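Local coordinates for Rod shape determining protein RodA (Thermus thermophilus, PDB 6BAR) that probably polymerises peptidoglycan from lipid-linked disaccharide precursors during cell wall elongation, as a membrane-embedded glycosyltransferase of the SEDS family, at residues 53-66 and 343-355. Sequence-based numbering, arbitrary orientation.
Sequences LAFLLQFLSRRRLF and LAGLGLVLLVHRD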
loop_
_atom_site.group_PDB
_atom_site.type_symbol
_atom_site.label_atom_id
_atom_site.label_comp_id
_atom_site.label_asym_id
_atom_site.label_seq_id
_atom_site.Cartn_x
_atom_site.Cartn_y
_atom_site.Cartn_z
ATOM N N LEU A 53 13.139 4.479 8.578
ATOM C CA LEU A 53 12.765 3.071 8.649
ATOM C C LEU A 53 13.103 2.345 7.356
ATOM O O LEU A 53 13.573 1.201 7.379
ATOM C CB LEU A 53 11.274 2.940 8.953
ATOM C CG LEU A 53 10.765 1.504 8.907
ATOM C CD1 LEU A 53 11.457 0.681 9.981
ATOM C CD2 LEU A 53 9.260 1.468 9.074
ATOM N N ALA A 54 12.866 2.996 6.217
ATOM C CA ALA A 54 13.184 2.385 4.938
ATOM C C ALA A 54 14.689 2.229 4.760
ATOM O O ALA A 54 15.143 1.308 4.073
ATOM C CB ALA A 54 12.583 3.219 3.808
ATOM N N PHE A 55 15.478 3.108 5.373
ATOM C CA PHE A 55 16.921 2.916 5.374
ATOM C C PHE A 55 17.315 1.777 6.310
ATOM O O PHE A 55 18.084 0.893 5.921
ATOM C CB PHE A 55 17.635 4.222 5.759
ATOM C CG PHE A 55 19.138 4.098 5.824
ATOM C CD1 PHE A 55 19.912 4.205 4.675
ATOM C CD2 PHE A 55 19.776 3.868 7.036
ATOM C CE1 PHE A 55 21.292 4.081 4.735
ATOM C CE2 PHE A 55 21.155 3.742 7.102
ATOM C CZ PHE A 55 21.914 3.850 5.951
ATOM N N LEU A 56 16.794 1.770 7.541
ATOM C CA LEU A 56 17.104 0.689 8.474
ATOM C C LEU A 56 16.806 -0.672 7.860
ATOM O O LEU A 56 17.576 -1.621 8.042
ATOM C CB LEU A 56 16.323 0.861 9.780
ATOM C CG LEU A 56 16.642 2.072 10.667
ATOM C CD1 LEU A 56 15.680 2.165 11.851
ATOM C CD2 LEU A 56 18.090 2.053 11.145
ATOM N N LEU A 57 15.708 -0.784 7.109
ATOM C CA LEU A 57 15.371 -2.074 6.519
ATOM C C LEU A 57 16.329 -2.489 5.411
ATOM O O LEU A 57 16.250 -3.633 4.947
ATOM C CB LEU A 57 13.938 -2.053 5.997
ATOM C CG LEU A 57 12.934 -1.868 7.127
ATOM C CD1 LEU A 57 11.581 -1.511 6.567
ATOM C CD2 LEU A 57 12.857 -3.118 7.983
ATOM N N GLN A 58 17.237 -1.607 4.990
ATOM C CA GLN A 58 18.242 -1.989 4.010
ATOM C C GLN A 58 19.349 -2.855 4.605
ATOM O O GLN A 58 20.097 -3.479 3.845
ATOM C CB GLN A 58 18.846 -0.743 3.360
ATOM C CG GLN A 58 17.836 0.102 2.593
ATOM C CD GLN A 58 17.129 -0.678 1.506
ATOM O OE1 GLN A 58 17.763 -1.398 0.737
ATOM N NE2 GLN A 58 15.810 -0.540 1.436
ATOM N N PHE A 59 19.474 -2.921 5.934
ATOM C CA PHE A 59 20.431 -3.837 6.549
ATOM C C PHE A 59 19.807 -5.216 6.709
ATOM O O PHE A 59 20.118 -5.943 7.661
ATOM C CB PHE A 59 20.914 -3.321 7.910
ATOM C CG PHE A 59 21.888 -2.176 7.827
ATOM C CD1 PHE A 59 22.342 -1.709 6.601
ATOM C CD2 PHE A 59 22.356 -1.573 8.984
ATOM C CE1 PHE A 59 23.235 -0.655 6.531
ATOM C CE2 PHE A 59 23.247 -0.522 8.922
ATOM C CZ PHE A 59 23.688 -0.063 7.693
ATOM N N LEU A 60 18.923 -5.580 5.783
ATOM C CA LEU A 60 18.180 -6.831 5.845
ATOM C C LEU A 60 18.289 -7.519 4.495
ATOM O O LEU A 60 17.896 -6.950 3.472
ATOM C CB LEU A 60 16.713 -6.581 6.211
ATOM C CG LEU A 60 15.834 -7.781 6.559
ATOM C CD1 LEU A 60 16.172 -8.326 7.944
ATOM C CD2 LEU A 60 14.379 -7.374 6.471
ATOM N N SER A 61 18.842 -8.725 4.491
ATOM C CA SER A 61 18.909 -9.527 3.282
ATOM C C SER A 61 17.519 -10.004 2.874
ATOM O O SER A 61 16.595 -10.099 3.688
ATOM C CB SER A 61 19.806 -10.735 3.501
ATOM O OG SER A 61 19.252 -11.547 4.525
ATOM N N ARG A 62 17.388 -10.338 1.591
ATOM C CA ARG A 62 16.124 -10.891 1.118
ATOM C C ARG A 62 15.885 -12.297 1.655
ATOM O O ARG A 62 14.729 -12.692 1.854
ATOM C CB ARG A 62 16.087 -10.903 -0.407
ATOM C CG ARG A 62 14.794 -11.441 -0.948
ATOM C CD ARG A 62 15.004 -12.229 -2.201
ATOM N NE ARG A 62 13.822 -13.023 -2.523
ATOM C CZ ARG A 62 13.551 -14.215 -1.995
ATOM N NH1 ARG A 62 12.452 -14.871 -2.349
ATOM N NH2 ARG A 62 14.381 -14.756 -1.111
ATOM N N ARG A 63 16.954 -13.070 1.884
ATOM C CA ARG A 63 16.798 -14.390 2.487
ATOM C C ARG A 63 16.113 -14.287 3.842
ATOM O O ARG A 63 15.152 -15.015 4.121
ATOM C CB ARG A 63 18.155 -15.086 2.619
ATOM C CG ARG A 63 18.445 -16.116 1.537
ATOM C CD ARG A 63 17.428 -17.256 1.561
ATOM N NE ARG A 63 17.392 -17.942 2.852
ATOM C CZ ARG A 63 16.591 -18.965 3.139
ATOM N NH1 ARG A 63 16.631 -19.519 4.345
ATOM N NH2 ARG A 63 15.749 -19.436 2.227
ATOM N N ARG A 64 16.577 -13.365 4.693
ATOM C CA ARG A 64 15.924 -13.169 5.984
ATOM C C ARG A 64 14.502 -12.651 5.812
ATOM O O ARG A 64 13.582 -13.101 6.510
ATOM C CB ARG A 64 16.744 -12.217 6.852
ATOM C CG ARG A 64 18.034 -12.830 7.341
ATOM C CD ARG A 64 18.668 -11.987 8.417
ATOM N NE ARG A 64 20.008 -12.458 8.744
ATOM C CZ ARG A 64 20.762 -11.941 9.706
ATOM N NH1 ARG A 64 20.305 -10.936 10.440
ATOM N NH2 ARG A 64 21.973 -12.428 9.935
ATOM N N LEU A 65 14.304 -11.720 4.872
ATOM C CA LEU A 65 12.986 -11.131 4.654
ATOM C C LEU A 65 11.950 -12.192 4.300
ATOM O O LEU A 65 10.831 -12.179 4.823
ATOM C CB LEU A 65 13.056 -10.067 3.556
ATOM C CG LEU A 65 11.747 -9.310 3.283
ATOM C CD1 LEU A 65 11.285 -8.602 4.540
ATOM C CD2 LEU A 65 11.875 -8.316 2.135
ATOM N N PHE A 66 12.294 -13.119 3.408
ATOM C CA PHE A 66 11.350 -14.186 3.104
ATOM C C PHE A 66 11.376 -15.309 4.133
ATOM O O PHE A 66 10.453 -16.130 4.150
ATOM C CB PHE A 66 11.599 -14.750 1.707
ATOM C CG PHE A 66 10.875 -14.010 0.624
ATOM C CD1 PHE A 66 11.344 -12.786 0.178
ATOM C CD2 PHE A 66 9.721 -14.531 0.051
ATOM C CE1 PHE A 66 10.687 -12.089 -0.823
ATOM C CE2 PHE A 66 9.054 -13.838 -0.955
ATOM C CZ PHE A 66 9.539 -12.616 -1.393
ATOM N N LEU A 343 6.493 4.101 2.622
ATOM C CA LEU A 343 7.944 4.159 2.521
ATOM C C LEU A 343 8.585 2.841 2.940
ATOM O O LEU A 343 9.539 2.382 2.306
ATOM C CB LEU A 343 8.473 5.313 3.365
ATOM C CG LEU A 343 8.121 6.656 2.751
ATOM C CD1 LEU A 343 8.901 7.736 3.453
ATOM C CD2 LEU A 343 8.409 6.660 1.254
ATOM N N ALA A 344 8.078 2.215 4.001
ATOM C CA ALA A 344 8.642 0.944 4.443
ATOM C C ALA A 344 8.435 -0.143 3.399
ATOM O O ALA A 344 9.355 -0.916 3.102
ATOM C CB ALA A 344 8.022 0.531 5.776
ATOM N N GLY A 345 7.231 -0.227 2.838
ATOM C CA GLY A 345 6.995 -1.188 1.777
ATOM C C GLY A 345 7.858 -0.929 0.558
ATOM O O GLY A 345 8.348 -1.865 -0.079
ATOM N N LEU A 346 8.062 0.347 0.215
ATOM C CA LEU A 346 8.946 0.655 -0.903
ATOM C C LEU A 346 10.393 0.301 -0.581
ATOM O O LEU A 346 11.131 -0.132 -1.468
ATOM C CB LEU A 346 8.804 2.127 -1.295
ATOM C CG LEU A 346 7.444 2.449 -1.927
ATOM C CD1 LEU A 346 7.142 3.942 -1.862
ATOM C CD2 LEU A 346 7.380 1.942 -3.359
ATOM N N GLY A 347 10.807 0.438 0.678
ATOM C CA GLY A 347 12.134 -0.023 1.065
ATOM C C GLY A 347 12.288 -1.526 0.925
ATOM O O GLY A 347 13.314 -2.017 0.441
ATOM N N LEU A 348 11.271 -2.277 1.350
ATOM C CA LEU A 348 11.278 -3.723 1.147
ATOM C C LEU A 348 11.385 -4.070 -0.334
ATOM O O LEU A 348 12.192 -4.921 -0.731
ATOM C CB LEU A 348 10.022 -4.351 1.751
ATOM C CG LEU A 348 10.096 -4.878 3.182
ATOM C CD1 LEU A 348 10.726 -3.858 4.111
ATOM C CD2 LEU A 348 8.709 -5.260 3.677
ATOM N N VAL A 349 10.561 -3.435 -1.170
ATOM C CA VAL A 349 10.603 -3.773 -2.588
ATOM C C VAL A 349 11.971 -3.417 -3.174
ATOM O O VAL A 349 12.514 -4.157 -4.007
ATOM C CB VAL A 349 9.428 -3.107 -3.341
ATOM C CG1 VAL A 349 9.684 -1.648 -3.638
ATOM C CG2 VAL A 349 9.124 -3.846 -4.626
ATOM N N LEU A 350 12.584 -2.329 -2.698
ATOM C CA LEU A 350 13.882 -1.902 -3.214
ATOM C C LEU A 350 14.987 -2.875 -2.821
ATOM O O LEU A 350 15.899 -3.150 -3.617
ATOM C CB LEU A 350 14.195 -0.500 -2.690
ATOM C CG LEU A 350 14.714 0.514 -3.697
ATOM C CD1 LEU A 350 13.708 0.681 -4.813
ATOM C CD2 LEU A 350 14.981 1.840 -3.007
ATOM N N LEU A 351 14.929 -3.399 -1.592
ATOM C CA LEU A 351 15.929 -4.374 -1.174
ATOM C C LEU A 351 15.711 -5.721 -1.847
ATOM O O LEU A 351 16.685 -6.435 -2.110
ATOM C CB LEU A 351 15.948 -4.529 0.352
ATOM C CG LEU A 351 15.061 -5.539 1.081
ATOM C CD1 LEU A 351 15.690 -6.928 1.146
ATOM C CD2 LEU A 351 14.725 -5.039 2.485
ATOM N N VAL A 352 14.466 -6.104 -2.142
ATOM C CA VAL A 352 14.325 -7.368 -2.859
ATOM C C VAL A 352 14.735 -7.207 -4.316
ATOM O O VAL A 352 15.145 -8.190 -4.945
ATOM C CB VAL A 352 12.914 -7.988 -2.761
ATOM C CG1 VAL A 352 12.585 -8.350 -1.323
ATOM C CG2 VAL A 352 11.870 -7.084 -3.345
ATOM N N HIS A 353 14.666 -5.991 -4.868
ATOM C CA HIS A 353 15.219 -5.788 -6.206
ATOM C C HIS A 353 16.742 -5.775 -6.199
ATOM O O HIS A 353 17.359 -6.273 -7.148
ATOM C CB HIS A 353 14.698 -4.489 -6.831
ATOM C CG HIS A 353 15.199 -4.247 -8.225
ATOM N ND1 HIS A 353 16.135 -3.278 -8.524
ATOM C CD2 HIS A 353 14.896 -4.852 -9.399
ATOM C CE1 HIS A 353 16.385 -3.297 -9.822
ATOM N NE2 HIS A 353 15.646 -4.243 -10.376
ATOM N N ARG A 354 17.371 -5.219 -5.158
ATOM C CA ARG A 354 18.828 -5.180 -5.157
ATOM C C ARG A 354 19.460 -6.548 -4.920
ATOM O O ARG A 354 20.609 -6.758 -5.323
ATOM C CB ARG A 354 19.349 -4.196 -4.113
ATOM C CG ARG A 354 19.429 -4.765 -2.714
ATOM C CD ARG A 354 20.413 -3.987 -1.858
ATOM N NE ARG A 354 20.043 -4.029 -0.447
ATOM C CZ ARG A 354 20.291 -5.055 0.357
ATOM N NH1 ARG A 354 20.915 -6.132 -0.104
ATOM N NH2 ARG A 354 19.914 -5.004 1.626
ATOM N N ASP A 355 18.750 -7.481 -4.285
ATOM C CA ASP A 355 19.267 -8.821 -4.041
ATOM C C ASP A 355 18.740 -9.845 -5.049
ATOM O O ASP A 355 18.745 -11.047 -4.762
ATOM C CB ASP A 355 18.939 -9.266 -2.608
ATOM C CG ASP A 355 19.834 -8.605 -1.553
ATOM O OD1 ASP A 355 20.984 -8.231 -1.873
ATOM O OD2 ASP A 355 19.392 -8.477 -0.387
#
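The edge of the Arg354 guanidinium meets Gln58: OE1 lies there in plane, its amide plane turned 75° from the guanidinium. NH2 of Arg354 gives a weak bond to Gln58 O. The Phe66 ring carries Arg62 NH1 over one face, 3.3 Å above its plane, and Val352 CG1 at its edge. Gln58 NE2 donates to Ala54 O in its own segment, and to Gly347 O at 3.1 Å across the contact. The second bond comes from above the carbonyl plane, on the face opposite Leu351 N. Gln58 OE1 is hydrogen-bonded to Tyr11 OH. Helices 39-56 and 336-354, both predicted to span the membrane, meet near their C-terminal ends in this SEDS-family protein, with short helix 62-67 beside them. Ala54 sits against Gly347, with CA atoms 4.7 Å apart. With Leu351 CG between its backbone N and carbonyl carbon (chi1 89°), CD2 faces Leu57 O and CD1 Leu60 O. Leu57 CD1 meets Leu348 CD1 at 3.5 Å. Leu65 crosses Val352 at about a right angle, CD2 to CG1 3.5 Å. Ser61 is the N-cap of helix 62-67, its OG accepting from Arg64 N. Asp355 OD2 accepts a weak bond from Arg62 N; OD1 forms a salt bridge with Arg354 NH1, 2.7 Å. Arg62 NE forms another with Asp296 OD1.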